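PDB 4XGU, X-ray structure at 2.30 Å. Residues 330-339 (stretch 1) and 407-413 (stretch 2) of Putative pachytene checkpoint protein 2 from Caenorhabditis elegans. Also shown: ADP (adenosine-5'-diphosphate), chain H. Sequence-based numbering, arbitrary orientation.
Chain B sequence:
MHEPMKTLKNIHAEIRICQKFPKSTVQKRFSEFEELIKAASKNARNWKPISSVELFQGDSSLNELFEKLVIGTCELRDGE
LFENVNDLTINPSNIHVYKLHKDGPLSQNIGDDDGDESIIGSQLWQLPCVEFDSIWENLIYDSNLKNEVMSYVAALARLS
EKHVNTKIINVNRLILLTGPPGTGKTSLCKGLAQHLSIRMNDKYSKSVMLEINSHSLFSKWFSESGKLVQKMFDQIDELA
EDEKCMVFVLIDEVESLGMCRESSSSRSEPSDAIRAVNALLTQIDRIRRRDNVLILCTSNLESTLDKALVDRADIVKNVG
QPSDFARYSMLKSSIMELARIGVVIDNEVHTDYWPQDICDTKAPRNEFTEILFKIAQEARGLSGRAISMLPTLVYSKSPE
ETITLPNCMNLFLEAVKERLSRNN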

# COMPACT_ATOMS: atom_id res chain seq x y z
N MET B 330 -2.61 47.75 7.06
CA MET B 330 -3.45 47.41 5.92
C MET B 330 -4.77 48.17 5.97
O MET B 330 -5.22 48.71 4.96
CB MET B 330 -3.71 45.91 5.87
CG MET B 330 -2.46 45.07 5.77
SD MET B 330 -2.85 43.31 5.79
CE MET B 330 -1.21 42.60 5.67
N LEU B 331 -5.38 48.20 7.15
CA LEU B 331 -6.65 48.89 7.34
C LEU B 331 -6.51 50.38 7.07
O LEU B 331 -7.38 50.99 6.45
CB LEU B 331 -7.19 48.65 8.75
CG LEU B 331 -7.56 47.21 9.09
CD1 LEU B 331 -8.15 47.13 10.49
CD2 LEU B 331 -8.52 46.65 8.06
N LYS B 332 -5.41 50.96 7.54
CA LYS B 332 -5.14 52.38 7.33
C LYS B 332 -4.94 52.66 5.85
O LYS B 332 -5.43 53.66 5.33
CB LYS B 332 -3.91 52.82 8.13
CG LYS B 332 -3.64 54.32 8.07
CD LYS B 332 -2.37 54.63 7.29
CE LYS B 332 -2.12 56.13 7.21
NZ LYS B 332 -0.87 56.45 6.47
N SER B 333 -4.22 51.77 5.17
CA SER B 333 -3.97 51.91 3.74
C SER B 333 -5.25 51.81 2.93
O SER B 333 -5.40 52.47 1.90
CB SER B 333 -2.97 50.86 3.27
OG SER B 333 -1.78 50.91 4.04
N SER B 334 -6.18 50.98 3.39
CA SER B 334 -7.46 50.83 2.72
C SER B 334 -8.28 52.11 2.83
O SER B 334 -8.83 52.59 1.83
CB SER B 334 -8.25 49.66 3.32
OG SER B 334 -7.58 48.43 3.11
N ILE B 335 -8.34 52.67 4.03
CA ILE B 335 -9.08 53.90 4.27
C ILE B 335 -8.50 55.07 3.48
O ILE B 335 -9.23 55.84 2.87
CB ILE B 335 -9.10 54.27 5.77
CG1 ILE B 335 -9.75 53.15 6.57
CG2 ILE B 335 -9.83 55.58 6.00
CD1 ILE B 335 -9.73 53.38 8.07
N MET B 336 -7.17 55.17 3.48
CA MET B 336 -6.49 56.25 2.76
C MET B 336 -6.73 56.15 1.26
O MET B 336 -6.85 57.16 0.57
CB MET B 336 -4.99 56.24 3.07
CG MET B 336 -4.66 56.61 4.50
SD MET B 336 -5.54 58.09 5.03
CE MET B 336 -4.81 59.32 3.93
N GLU B 337 -6.79 54.92 0.75
CA GLU B 337 -7.08 54.68 -0.66
C GLU B 337 -8.54 54.97 -0.96
O GLU B 337 -8.87 55.47 -2.04
CB GLU B 337 -6.73 53.24 -1.04
CG GLU B 337 -7.22 52.81 -2.42
CD GLU B 337 -6.49 53.51 -3.56
OE1 GLU B 337 -5.51 54.24 -3.30
OE2 GLU B 337 -6.90 53.32 -4.73
N LEU B 338 -9.41 54.67 -0.01
CA LEU B 338 -10.83 54.98 -0.14
C LEU B 338 -11.06 56.48 -0.17
O LEU B 338 -12.00 56.97 -0.80
CB LEU B 338 -11.63 54.35 0.99
CG LEU B 338 -11.90 52.85 0.91
CD1 LEU B 338 -12.58 52.37 2.18
CD2 LEU B 338 -12.75 52.52 -0.31
N ALA B 339 -10.19 57.22 0.51
CA ALA B 339 -10.28 58.68 0.54
C ALA B 339 -9.74 59.29 -0.75
O ALA B 339 -10.19 60.35 -1.17
CB ALA B 339 -9.53 59.23 1.74
N ASN B 407 -18.11 57.11 11.07
CA ASN B 407 -18.94 55.98 10.65
C ASN B 407 -18.11 54.89 9.98
O ASN B 407 -18.40 53.70 10.12
CB ASN B 407 -20.04 56.45 9.71
CG ASN B 407 -21.42 56.30 10.32
OD1 ASN B 407 -21.65 55.43 11.16
ND2 ASN B 407 -22.36 57.14 9.89
N CYS B 408 -17.07 55.31 9.26
CA CYS B 408 -16.17 54.39 8.58
C CYS B 408 -15.54 53.40 9.55
O CYS B 408 -15.44 52.20 9.27
CB CYS B 408 -15.08 55.16 7.84
SG CYS B 408 -13.71 54.13 7.30
N MET B 409 -15.11 53.91 10.70
CA MET B 409 -14.54 53.08 11.75
C MET B 409 -15.59 52.11 12.29
O MET B 409 -15.29 50.95 12.58
CB MET B 409 -13.99 53.95 12.88
CG MET B 409 -12.56 53.65 13.27
SD MET B 409 -11.40 53.72 11.90
CE MET B 409 -11.71 55.37 11.28
N ASN B 410 -16.83 52.59 12.41
CA ASN B 410 -17.92 51.77 12.91
C ASN B 410 -18.31 50.68 11.92
O ASN B 410 -18.60 49.55 12.31
CB ASN B 410 -19.13 52.64 13.24
CG ASN B 410 -19.93 52.11 14.42
OD1 ASN B 410 -19.70 52.50 15.57
ND2 ASN B 410 -20.88 51.22 14.14
N LEU B 411 -18.29 51.01 10.63
CA LEU B 411 -18.66 50.05 9.60
C LEU B 411 -17.57 49.00 9.42
O LEU B 411 -17.87 47.81 9.25
CB LEU B 411 -18.93 50.75 8.27
CG LEU B 411 -20.13 51.70 8.21
CD1 LEU B 411 -20.43 52.10 6.77
CD2 LEU B 411 -21.36 51.07 8.86
N PHE B 412 -16.32 49.44 9.46
CA PHE B 412 -15.18 48.53 9.34
C PHE B 412 -15.22 47.47 10.43
O PHE B 412 -15.00 46.29 10.17
CB PHE B 412 -13.86 49.30 9.40
CG PHE B 412 -13.22 49.51 8.05
CD1 PHE B 412 -12.37 48.56 7.52
CD2 PHE B 412 -13.46 50.66 7.32
CE1 PHE B 412 -11.78 48.74 6.29
CE2 PHE B 412 -12.87 50.86 6.09
CZ PHE B 412 -12.03 49.90 5.57
N LEU B 413 -15.52 47.91 11.65
CA LEU B 413 -15.61 46.99 12.78
C LEU B 413 -16.72 45.96 12.57
O LEU B 413 -16.54 44.78 12.88
CB LEU B 413 -15.85 47.77 14.08
CG LEU B 413 -15.83 46.94 15.36
CD1 LEU B 413 -14.43 46.42 15.64
CD2 LEU B 413 -16.35 47.76 16.54
PB ADP H . -0.68 33.75 -1.57
O1B ADP H . -0.33 33.73 -0.11
O2B ADP H . 0.53 33.75 -2.48
O3B ADP H . -1.75 32.77 -1.97
PA ADP H . -1.20 36.03 -3.16
O1A ADP H . 0.23 36.49 -3.29
O2A ADP H . -1.84 35.22 -4.26
O3A ADP H . -1.35 35.21 -1.78
O5' ADP H . -2.10 37.35 -2.94
C5' ADP H . -2.94 37.51 -1.80
C4' ADP H . -3.67 38.84 -1.92
O4' ADP H . -3.93 39.36 -0.62
C3' ADP H . -2.84 39.87 -2.67
O3' ADP H . -3.42 40.14 -3.95
C2' ADP H . -2.86 41.12 -1.81
O2' ADP H . -3.71 42.10 -2.40
C1' ADP H . -3.42 40.69 -0.46
N9 ADP H . -2.31 40.63 0.52
C8 ADP H . -1.85 39.50 1.11
N7 ADP H . -0.83 39.76 1.96
C5 ADP H . -0.62 41.09 1.94
C6 ADP H . 0.31 42.03 2.61
N6 ADP H . 1.23 41.57 3.49
N1 ADP H . 0.20 43.34 2.31
C2 ADP H . -0.72 43.79 1.43
N3 ADP H . -1.59 43.00 0.78
C4 ADP H . -1.60 41.66 0.99

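Two helices, their axes 12.2 Å apart at closest approach and their directions 129° apart, meet through side chains alone; no hydrogen bond crosses between them. F412 is the centre of the contact. Its CA-to-CB bond points toward the other helix, and with chi1 at -102°, between the usual wells, and chi2 at -87°, the flat ring reaches four residues there. I335 comes closest, CG1 lying 3.9 Å from F412 CE2. L338 CD1 sits 4.2 Å from the same CE2, at the ring edge and near its plane, while L331 CD2 approaches F412 CE1 obliquely at 4.3 Å.

L331, I335 and L338 are spaced by four and three residues, so the helical repeat brings them to one side. L331 starts sideways, but its mt rotamer (chi1 -65°, chi2 -177°) brings its end nearer to F412. I335, also mt, extends CD1 to 4.1 Å from C408 SG and 4.2 Å from M409 SD. C408, small and with chi1 t, suits the close register, CA to CA 8.3 Å with I335; M409 starts sideways, but chi1 at -128°, between the wells, and chi2 p (55°) together bring its sulfur in, while chi3 p (55°) sets only where CE goes.

S334 offers its CB to F412 CZ at 4.4 Å. Its m rotamer lets OG donate to M330 O (3.0 Å), satisfying the hydroxyl within its own helix beside an apolar contact.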